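Local atomic coordinates of polyhomeotic-proximal chromatin protein (Drosophila melanogaster, PDB entry 1KW4), a protein that maintains the transcriptionally repressed state of homeotic genes as a Polycomb group component of the PRC1 complex, and is represented here by its SAM domain. Residues 21-26 / 38-43; 47-52 / 73-78; 56-61 / 66-71. The protein carries 1 engineered substitution. All coordinates share one frame; numbering follows the deposited sequence.

The three contacts tie the five helices of one SAM domain together. Contact 1 (21-26 / 38-43) joins helix 19-27 to helix 36-41, whereas contacts 2 (47-52 / 73-78) and 3 (56-61 / 66-71) both lean on helix 65-78, contact 3 being nested within the loop that contact 2 closes. Their centres lie about 12 to 13 Å apart, with contacts 1 and 2 on opposite sides of the chain's centre. Phe39 links all three: its CE2 is 3.8 Å from Leu52 CD1 of contact 2, and its CZ is 3.9 Å from Ile71 CD1 of contact 3. Between contacts 2 and 3, Leu52 CD1 meets Leu57 CD2 at 4.0 Å.

Contact 1 (21-26 / 38-43)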
loop_
_atom_site.group_PDB
_atom_site.type_symbol
_atom_site.label_atom_id
_atom_site.label_comp_id
_atom_site.label_asym_id
_atom_site.label_seq_id
_atom_site.Cartn_x
_atom_site.Cartn_y
_atom_site.Cartn_z
ATOM N N ASP A 21 3.955 -2.478 9.407
ATOM C CA ASP A 21 3.247 -1.198 9.486
ATOM C C ASP A 21 2.415 -0.982 8.215
ATOM O O ASP A 21 1.261 -0.557 8.278
ATOM C CB ASP A 21 4.228 -0.022 9.633
ATOM C CG ASP A 21 4.920 0.016 10.988
ATOM O OD1 ASP A 21 4.333 -0.459 11.986
ATOM O OD2 ASP A 21 6.053 0.547 11.057
ATOM N N VAL A 22 3.012 -1.257 7.059
ATOM C CA VAL A 22 2.306 -1.100 5.789
ATOM C C VAL A 22 1.103 -2.048 5.716
ATOM O O VAL A 22 0.040 -1.666 5.230
ATOM C CB VAL A 22 3.252 -1.370 4.587
ATOM C CG1 VAL A 22 2.443 -1.465 3.281
ATOM C CG2 VAL A 22 4.286 -0.242 4.478
ATOM N N SER A 23 1.257 -3.275 6.213
ATOM C CA SER A 23 0.154 -4.238 6.169
ATOM C C SER A 23 -1.040 -3.758 7.001
ATOM O O SER A 23 -2.196 -4.006 6.650
ATOM C CB SER A 23 0.620 -5.623 6.652
ATOM O OG SER A 23 0.797 -5.661 8.056
ATOM N N ASN A 24 -0.766 -3.068 8.102
ATOM C CA ASN A 24 -1.842 -2.548 8.941
ATOM C C ASN A 24 -2.530 -1.362 8.257
ATOM O O ASN A 24 -3.745 -1.176 8.379
ATOM C CB ASN A 24 -1.292 -2.148 10.314
ATOM C CG ASN A 24 -1.078 -3.350 11.223
ATOM O OD1 ASN A 24 -2.024 -4.076 11.531
ATOM N ND2 ASN A 24 0.159 -3.567 11.652
ATOM N N PHE A 25 -1.744 -0.569 7.536
ATOM C CA PHE A 25 -2.255 0.580 6.789
ATOM C C PHE A 25 -3.232 0.083 5.712
ATOM O O PHE A 25 -4.332 0.625 5.553
ATOM C CB PHE A 25 -1.075 1.331 6.151
ATOM C CG PHE A 25 -1.475 2.369 5.129
ATOM C CD1 PHE A 25 -2.078 3.562 5.517
ATOM C CD2 PHE A 25 -1.207 2.162 3.776
ATOM C CE1 PHE A 25 -2.409 4.536 4.575
ATOM C CE2 PHE A 25 -1.534 3.131 2.822
ATOM C CZ PHE A 25 -2.136 4.323 3.227
ATOM N N ILE A 26 -2.835 -0.959 4.985
ATOM C CA ILE A 26 -3.677 -1.531 3.932
ATOM C C ILE A 26 -4.945 -2.159 4.532
ATOM O O ILE A 26 -6.045 -1.997 3.994
ATOM C CB ILE A 26 -2.879 -2.596 3.111
ATOM C CG1 ILE A 26 -1.703 -1.923 2.383
ATOM C CG2 ILE A 26 -3.789 -3.296 2.103
ATOM C CD1 ILE A 26 -2.109 -0.792 1.414
ATOM N N ASP A 38 -0.759 -10.018 0.219
ATOM C CA ASP A 38 0.082 -9.735 -0.942
ATOM C C ASP A 38 1.169 -8.722 -0.586
ATOM O O ASP A 38 2.321 -8.870 -1.002
ATOM C CB ASP A 38 -0.758 -9.201 -2.105
ATOM C CG ASP A 38 -1.769 -10.213 -2.603
ATOM O OD1 ASP A 38 -1.384 -11.388 -2.794
ATOM O OD2 ASP A 38 -2.942 -9.835 -2.810
ATOM N N PHE A 39 0.810 -7.693 0.178
ATOM C CA PHE A 39 1.797 -6.692 0.577
ATOM C C PHE A 39 2.869 -7.319 1.468
ATOM O O PHE A 39 4.058 -7.009 1.341
ATOM C CB PHE A 39 1.122 -5.513 1.303
ATOM C CG PHE A 39 0.571 -4.471 0.368
ATOM C CD1 PHE A 39 -0.644 -4.665 -0.285
ATOM C CD2 PHE A 39 1.305 -3.322 0.088
ATOM C CE1 PHE A 39 -1.117 -3.730 -1.209
ATOM C CE2 PHE A 39 0.843 -2.381 -0.835
ATOM C CZ PHE A 39 -0.368 -2.586 -1.485
ATOM N N ILE A 40 2.456 -8.213 2.362
ATOM C CA ILE A 40 3.410 -8.870 3.248
ATOM C C ILE A 40 4.326 -9.787 2.438
ATOM O O ILE A 40 5.548 -9.770 2.618
ATOM C CB ILE A 40 2.685 -9.689 4.346
ATOM C CG1 ILE A 40 1.929 -8.742 5.280
ATOM C CG2 ILE A 40 3.697 -10.512 5.153
ATOM C CD1 ILE A 40 1.012 -9.452 6.275
ATOM N N GLN A 41 3.736 -10.568 1.536
ATOM C CA GLN A 41 4.502 -11.495 0.702
ATOM C C GLN A 41 5.522 -10.788 -0.191
ATOM O O GLN A 41 6.612 -11.309 -0.425
ATOM C CB GLN A 41 3.555 -12.335 -0.163
ATOM C CG GLN A 41 4.269 -13.318 -1.084
ATOM C CD GLN A 41 3.311 -14.124 -1.939
ATOM O OE1 GLN A 41 2.540 -13.568 -2.723
ATOM N NE2 GLN A 41 3.356 -15.446 -1.793
ATOM N N GLN A 42 5.176 -9.605 -0.692
ATOM C CA GLN A 42 6.089 -8.862 -1.553
ATOM C C GLN A 42 7.032 -7.958 -0.758
ATOM O O GLN A 42 7.811 -7.198 -1.343
ATOM C CB GLN A 42 5.306 -8.033 -2.574
ATOM C CG GLN A 42 4.540 -8.864 -3.598
ATOM C CD GLN A 42 5.444 -9.811 -4.373
ATOM O OE1 GLN A 42 6.452 -9.397 -4.944
ATOM N NE2 GLN A 42 5.081 -11.089 -4.396
ATOM N N GLU A 43 6.955 -8.055 0.567
ATOM C CA GLU A 43 7.790 -7.284 1.490
ATOM C C GLU A 43 7.794 -5.785 1.198
ATOM O O GLU A 43 8.850 -5.153 1.081
ATOM C CB GLU A 43 9.222 -7.835 1.475
ATOM C CG GLU A 43 9.264 -9.338 1.713
ATOM C CD GLU A 43 10.670 -9.904 1.719
ATOM O OE1 GLU A 43 11.458 -9.562 0.813
ATOM O OE2 GLU A 43 10.981 -10.707 2.626
#
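Ile26 CG1 sits over the centre of the Phe39 ring, 3.8 Å from the centroid and only 4° off the ring normal, a CH-pi contact in which the two side chains cross at about a right angle. The same branch runs on to CD1, which comes within 3.8 Å of Phe39 CZ, so CG1 and CD1 together span the ring from its middle to its far end. Val22 adds a second methyl, CG1, 3.9 Å from Phe39 CD2; with chi1 169° that methyl stands opposite the backbone N and is carried to the ring obliquely. Val22 and Ile26 lie one helical turn apart, which sets both against the same ring. Beside this buried group, Ile40 uses its ethyl branch on Ser23: CG1 packs 3.7 Å from Ser23 CB, at the exposed margin. The Ser23 hydroxyl is hydrogen-bonded to Asp20 O. Exchanging Phe39 for an alanine would probably leave Ile26 CG1 and CD1 without the face they rest on and open a gap beside Val22. Farther out, Ile71 of helix 65-78 touches both Ile26 and Phe39, while Ile44, Leu52, Met61 and Met63 also pack against the Phe39 side chain. Helix 36-41 is closed by a Schellman motif, with Glu43 at positive phi and its N bonded to Ile40 O. An aromatic ring buried among aliphatic side chains from several short helices forms part of the hydrophobic core of this five-helix SAM domain.

Contact 2 (47-52 / 73-78); sequences QALLRL and AKVESI. Engineered in segment 47-52: Arg51 (natural residue Leu).
This is a small, wholly apolar helix-to-helix contact in which Val75 of the C-terminal helix 65-78 meets two successive leucines of helix 46-51 in the SAM domain. The methyls of Val75 share the work. CG2 approaches the branch point of Leu49, 3.8 Å from CG, and also lies 4.0 Å from its CD2, so it rests against the fork of the leucine. CG1 reaches Leu50 CD2 more loosely, at 4.1 Å. The two leucines arrive by different torsions: Leu49 has CG opposite the backbone N (chi1 -177°), whereas Leu50 has CG opposite the carbonyl carbon (chi1 -71°), which brings both ends to the one valine. Within helix 65-78, Ser77 OG donates a 2.6 Å hydrogen bond to Lys74 O, tilted 26° from the carbonyl plane. Ile78 N reaches that oxygen from the same face, giving it two donors. The N-terminal chain flanks the contact, Trp17 against Leu49 and Ile14 against both Leu50 and Ile78, while Lys74 and Ile78 touch Phe25 of helix 19-27.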
loop_
_atom_site.group_PDB
_atom_site.type_symbol
_atom_site.label_atom_id
_atom_site.label_comp_id
_atom_site.label_asym_id
_atom_site.label_seq_id
_atom_site.Cartn_x
_atom_site.Cartn_y
_atom_site.Cartn_z
ATOM N N GLN A 47 9.388 2.639 2.370
ATOM C CA GLN A 47 10.177 3.139 1.247
ATOM C C GLN A 47 9.639 2.607 -0.079
ATOM O O GLN A 47 9.591 3.337 -1.072
ATOM C CB GLN A 47 11.646 2.749 1.420
ATOM C CG GLN A 47 12.366 3.546 2.499
ATOM C CD GLN A 47 12.764 4.934 2.033
ATOM O OE1 GLN A 47 11.944 5.687 1.504
ATOM N NE2 GLN A 47 14.031 5.283 2.233
ATOM N N ALA A 48 9.231 1.342 -0.097
ATOM C CA ALA A 48 8.682 0.741 -1.310
ATOM C C ALA A 48 7.298 1.314 -1.616
ATOM O O ALA A 48 6.954 1.554 -2.777
ATOM C CB ALA A 48 8.595 -0.775 -1.154
ATOM N N LEU A 49 6.503 1.525 -0.570
ATOM C CA LEU A 49 5.153 2.066 -0.726
ATOM C C LEU A 49 5.168 3.429 -1.424
ATOM O O LEU A 49 4.294 3.735 -2.242
ATOM C CB LEU A 49 4.480 2.195 0.645
ATOM C CG LEU A 49 3.030 2.683 0.668
ATOM C CD1 LEU A 49 2.141 1.690 -0.075
ATOM C CD2 LEU A 49 2.562 2.842 2.113
ATOM N N LEU A 50 6.163 4.244 -1.099
ATOM C CA LEU A 50 6.283 5.567 -1.697
ATOM C C LEU A 50 6.542 5.494 -3.203
ATOM O O LEU A 50 6.235 6.438 -3.939
ATOM C CB LEU A 50 7.405 6.350 -1.008
ATOM C CG LEU A 50 7.097 6.796 0.428
ATOM C CD1 LEU A 50 8.361 7.300 1.107
ATOM C CD2 LEU A 50 6.028 7.878 0.399
ATOM N N ARG A 51 7.089 4.370 -3.659
ATOM C CA ARG A 51 7.404 4.176 -5.075
ATOM C C ARG A 51 6.323 3.460 -5.879
ATOM O O ARG A 51 6.365 3.459 -7.111
ATOM C CB ARG A 51 8.709 3.389 -5.213
ATOM C CG ARG A 51 9.924 4.091 -4.662
ATOM C CD ARG A 51 10.182 5.403 -5.389
ATOM N NE ARG A 51 10.022 5.297 -6.840
ATOM C CZ ARG A 51 10.610 4.389 -7.616
ATOM N NH1 ARG A 51 11.416 3.471 -7.093
ATOM N NH2 ARG A 51 10.400 4.404 -8.927
ATOM N N LEU A 52 5.364 2.845 -5.194
ATOM C CA LEU A 52 4.295 2.117 -5.870
ATOM C C LEU A 52 3.383 2.984 -6.730
ATOM O O LEU A 52 2.779 3.943 -6.253
ATOM C CB LEU A 52 3.444 1.349 -4.853
ATOM C CG LEU A 52 3.924 -0.052 -4.469
ATOM C CD1 LEU A 52 3.066 -0.606 -3.330
ATOM C CD2 LEU A 52 3.845 -0.962 -5.686
ATOM N N ALA A 73 -3.659 7.229 -3.963
ATOM C CA ALA A 73 -4.210 8.514 -3.530
ATOM C C ALA A 73 -4.002 8.800 -2.044
ATOM O O ALA A 73 -3.682 9.929 -1.660
ATOM C CB ALA A 73 -5.696 8.582 -3.859
ATOM N N LYS A 74 -4.194 7.785 -1.205
ATOM C CA LYS A 74 -4.019 7.963 0.232
ATOM C C LYS A 74 -2.564 8.285 0.551
ATOM O O LYS A 74 -2.281 9.168 1.363
ATOM C CB LYS A 74 -4.452 6.705 0.989
ATOM C CG LYS A 74 -4.489 6.881 2.500
ATOM C CD LYS A 74 -5.494 7.953 2.906
ATOM C CE LYS A 74 -5.576 8.089 4.418
ATOM N NZ LYS A 74 -6.582 9.112 4.829
ATOM N N VAL A 75 -1.641 7.569 -0.086
ATOM C CA VAL A 75 -0.218 7.802 0.131
ATOM C C VAL A 75 0.149 9.223 -0.298
ATOM O O VAL A 75 0.915 9.908 0.383
ATOM C CB VAL A 75 0.639 6.781 -0.653
ATOM C CG1 VAL A 75 2.117 7.132 -0.548
ATOM C CG2 VAL A 75 0.394 5.379 -0.102
ATOM N N GLU A 76 -0.406 9.669 -1.422
ATOM C CA GLU A 76 -0.135 11.016 -1.924
ATOM C C GLU A 76 -0.623 12.077 -0.941
ATOM O O GLU A 76 0.065 13.070 -0.700
ATOM C CB GLU A 76 -0.823 11.242 -3.276
ATOM C CG GLU A 76 -0.366 10.322 -4.391
ATOM C CD GLU A 76 -1.101 10.584 -5.698
ATOM O OE1 GLU A 76 -2.347 10.683 -5.675
ATOM O OE2 GLU A 76 -0.433 10.684 -6.750
ATOM N N SER A 77 -1.807 11.865 -0.375
ATOM C CA SER A 77 -2.382 12.821 0.567
ATOM C C SER A 77 -1.575 12.929 1.857
ATOM O O SER A 77 -1.424 14.017 2.413
ATOM C CB SER A 77 -3.827 12.439 0.901
ATOM O OG SER A 77 -3.887 11.242 1.656
ATOM N N ILE A 78 -1.062 11.800 2.333
ATOM C CA ILE A 78 -0.269 11.776 3.556
ATOM C C ILE A 78 1.091 12.418 3.303
ATOM O O ILE A 78 1.527 13.296 4.051
ATOM C CB ILE A 78 -0.061 10.327 4.056
ATOM C CG1 ILE A 78 -1.413 9.701 4.405
ATOM C CG2 ILE A 78 0.858 10.315 5.271
ATOM C CD1 ILE A 78 -1.327 8.253 4.845
#

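Contact 3 (56-61 / 66-71)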
loop_
_atom_site.group_PDB
_atom_site.type_symbol
_atom_site.label_atom_id
_atom_site.label_comp_id
_atom_site.label_asym_id
_atom_site.label_seq_id
_atom_site.Cartn_x
_atom_site.Cartn_y
_atom_site.Cartn_z
ATOM N N HIS A 56 2.156 -0.795 -11.143
ATOM C CA HIS A 56 2.737 -1.869 -10.344
ATOM C C HIS A 56 1.664 -2.641 -9.585
ATOM O O HIS A 56 1.723 -3.867 -9.482
ATOM C CB HIS A 56 3.741 -1.285 -9.347
ATOM C CG HIS A 56 4.880 -0.560 -9.995
ATOM N ND1 HIS A 56 5.426 0.588 -9.464
ATOM C CD2 HIS A 56 5.587 -0.832 -11.117
ATOM C CE1 HIS A 56 6.423 0.993 -10.234
ATOM N NE2 HIS A 56 6.541 0.150 -11.242
ATOM N N LEU A 57 0.695 -1.911 -9.046
ATOM C CA LEU A 57 -0.399 -2.509 -8.289
ATOM C C LEU A 57 -1.280 -3.381 -9.176
ATOM O O LEU A 57 -1.538 -4.542 -8.860
ATOM C CB LEU A 57 -1.252 -1.408 -7.648
ATOM C CG LEU A 57 -0.558 -0.543 -6.589
ATOM C CD1 LEU A 57 -1.417 0.663 -6.239
ATOM C CD2 LEU A 57 -0.286 -1.385 -5.359
ATOM N N VAL A 58 -1.738 -2.811 -10.285
ATOM C CA VAL A 58 -2.607 -3.525 -11.213
ATOM C C VAL A 58 -1.874 -4.610 -11.998
ATOM O O VAL A 58 -2.274 -5.774 -11.981
ATOM C CB VAL A 58 -3.275 -2.542 -12.206
ATOM C CG1 VAL A 58 -4.114 -3.311 -13.220
ATOM C CG2 VAL A 58 -4.147 -1.552 -11.448
ATOM N N ASN A 59 -0.794 -4.235 -12.676
ATOM C CA ASN A 59 -0.040 -5.195 -13.477
ATOM C C ASN A 59 0.810 -6.166 -12.664
ATOM O O ASN A 59 0.615 -7.379 -12.739
ATOM C CB ASN A 59 0.847 -4.458 -14.487
ATOM C CG ASN A 59 0.042 -3.634 -15.474
ATOM O OD1 ASN A 59 -0.847 -4.151 -16.153
ATOM N ND2 ASN A 59 0.352 -2.344 -15.561
ATOM N N ALA A 60 1.747 -5.637 -11.887
ATOM C CA ALA A 60 2.631 -6.475 -11.086
ATOM C C ALA A 60 1.945 -7.240 -9.955
ATOM O O ALA A 60 2.267 -8.400 -9.708
ATOM C CB ALA A 60 3.774 -5.633 -10.524
HETATM N N MSE A 61 1.002 -6.601 -9.270
HETATM C CA MSE A 61 0.318 -7.257 -8.159
HETATM C C MSE A 61 -1.078 -7.821 -8.472
HETATM O O MSE A 61 -1.706 -8.432 -7.610
HETATM C CB MSE A 61 0.267 -6.302 -6.955
HETATM C CG MSE A 61 1.663 -5.977 -6.397
HETATM SE SE MSE A 61 1.741 -4.769 -4.864
HETATM C CE MSE A 61 0.987 -5.955 -3.524
ATOM N N GLY A 66 -9.911 -0.116 -8.683
ATOM C CA GLY A 66 -10.456 0.706 -7.613
ATOM C C GLY A 66 -9.540 0.742 -6.402
ATOM O O GLY A 66 -9.121 1.817 -5.961
ATOM N N PRO A 67 -9.222 -0.427 -5.833
ATOM C CA PRO A 67 -8.340 -0.482 -4.666
ATOM C C PRO A 67 -6.977 0.139 -4.967
ATOM O O PRO A 67 -6.420 0.851 -4.137
ATOM C CB PRO A 67 -8.250 -1.979 -4.376
ATOM C CG PRO A 67 -9.601 -2.469 -4.778
ATOM C CD PRO A 67 -9.854 -1.736 -6.079
ATOM N N ALA A 68 -6.444 -0.127 -6.158
ATOM C CA ALA A 68 -5.144 0.413 -6.544
ATOM C C ALA A 68 -5.146 1.943 -6.527
ATOM O O ALA A 68 -4.205 2.565 -6.028
ATOM C CB ALA A 68 -4.747 -0.097 -7.931
ATOM N N LEU A 69 -6.200 2.548 -7.067
ATOM C CA LEU A 69 -6.293 4.009 -7.094
ATOM C C LEU A 69 -6.386 4.611 -5.696
ATOM O O LEU A 69 -5.784 5.653 -5.416
ATOM C CB LEU A 69 -7.505 4.455 -7.915
ATOM C CG LEU A 69 -7.434 4.204 -9.422
ATOM C CD1 LEU A 69 -8.793 4.489 -10.046
ATOM C CD2 LEU A 69 -6.359 5.081 -10.045
ATOM N N LYS A 70 -7.145 3.958 -4.824
ATOM C CA LYS A 70 -7.319 4.434 -3.458
ATOM C C LYS A 70 -6.012 4.397 -2.666
ATOM O O LYS A 70 -5.738 5.301 -1.874
ATOM C CB LYS A 70 -8.408 3.609 -2.764
ATOM C CG LYS A 70 -9.794 3.858 -3.360
ATOM C CD LYS A 70 -10.719 2.652 -3.252
ATOM C CE LYS A 70 -11.218 2.435 -1.843
ATOM N NZ LYS A 70 -12.231 1.342 -1.816
ATOM N N ILE A 71 -5.198 3.368 -2.882
ATOM C CA ILE A 71 -3.923 3.268 -2.174
ATOM C C ILE A 71 -2.972 4.382 -2.613
ATOM O O ILE A 71 -2.392 5.084 -1.781
ATOM C CB ILE A 71 -3.258 1.892 -2.413
ATOM C CG1 ILE A 71 -4.098 0.801 -1.742
ATOM C CG2 ILE A 71 -1.827 1.884 -1.864
ATOM C CD1 ILE A 71 -3.673 -0.607 -2.103
#
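Leu57 and Ala68 form the tight part of this contact, their CB atoms 3.7 Å apart where segments 56-61 and 66-71 come nearest. The small alanine allows this approach, with the CA atoms of Leu57 and Ala68 at 5.8 Å. Leu57 then reaches along the partner helix: its CD1 lies 3.4 Å from Ala68 O and, more loosely, 4.4 Å from Ile71 CB. Packing thins on the other flank, where the partly exposed Val58 offers one methyl, CG2, at 3.9 Å from Ala68 CB; chi1 177° turns this methyl anti to the carbonyl carbon, where it meets the alanine. On the solvent side, Leu69 starts away from segment 56-61, and Lys70 carries its NZ to Pro30 O in a hydrogen bond. The short segments run roughly antiparallel, at 148°, with axes 9.4 Å apart. Helix 54-60 contains a wider pi-type turn, marked by the 2.8 Å bond from Met61 N to His56 O. The pair forms a helical hairpin: Phe39 of helix 36-41 packs against Leu57 from the inner side, while Met63 of the connecting loop packs on Leu57 and Ile71.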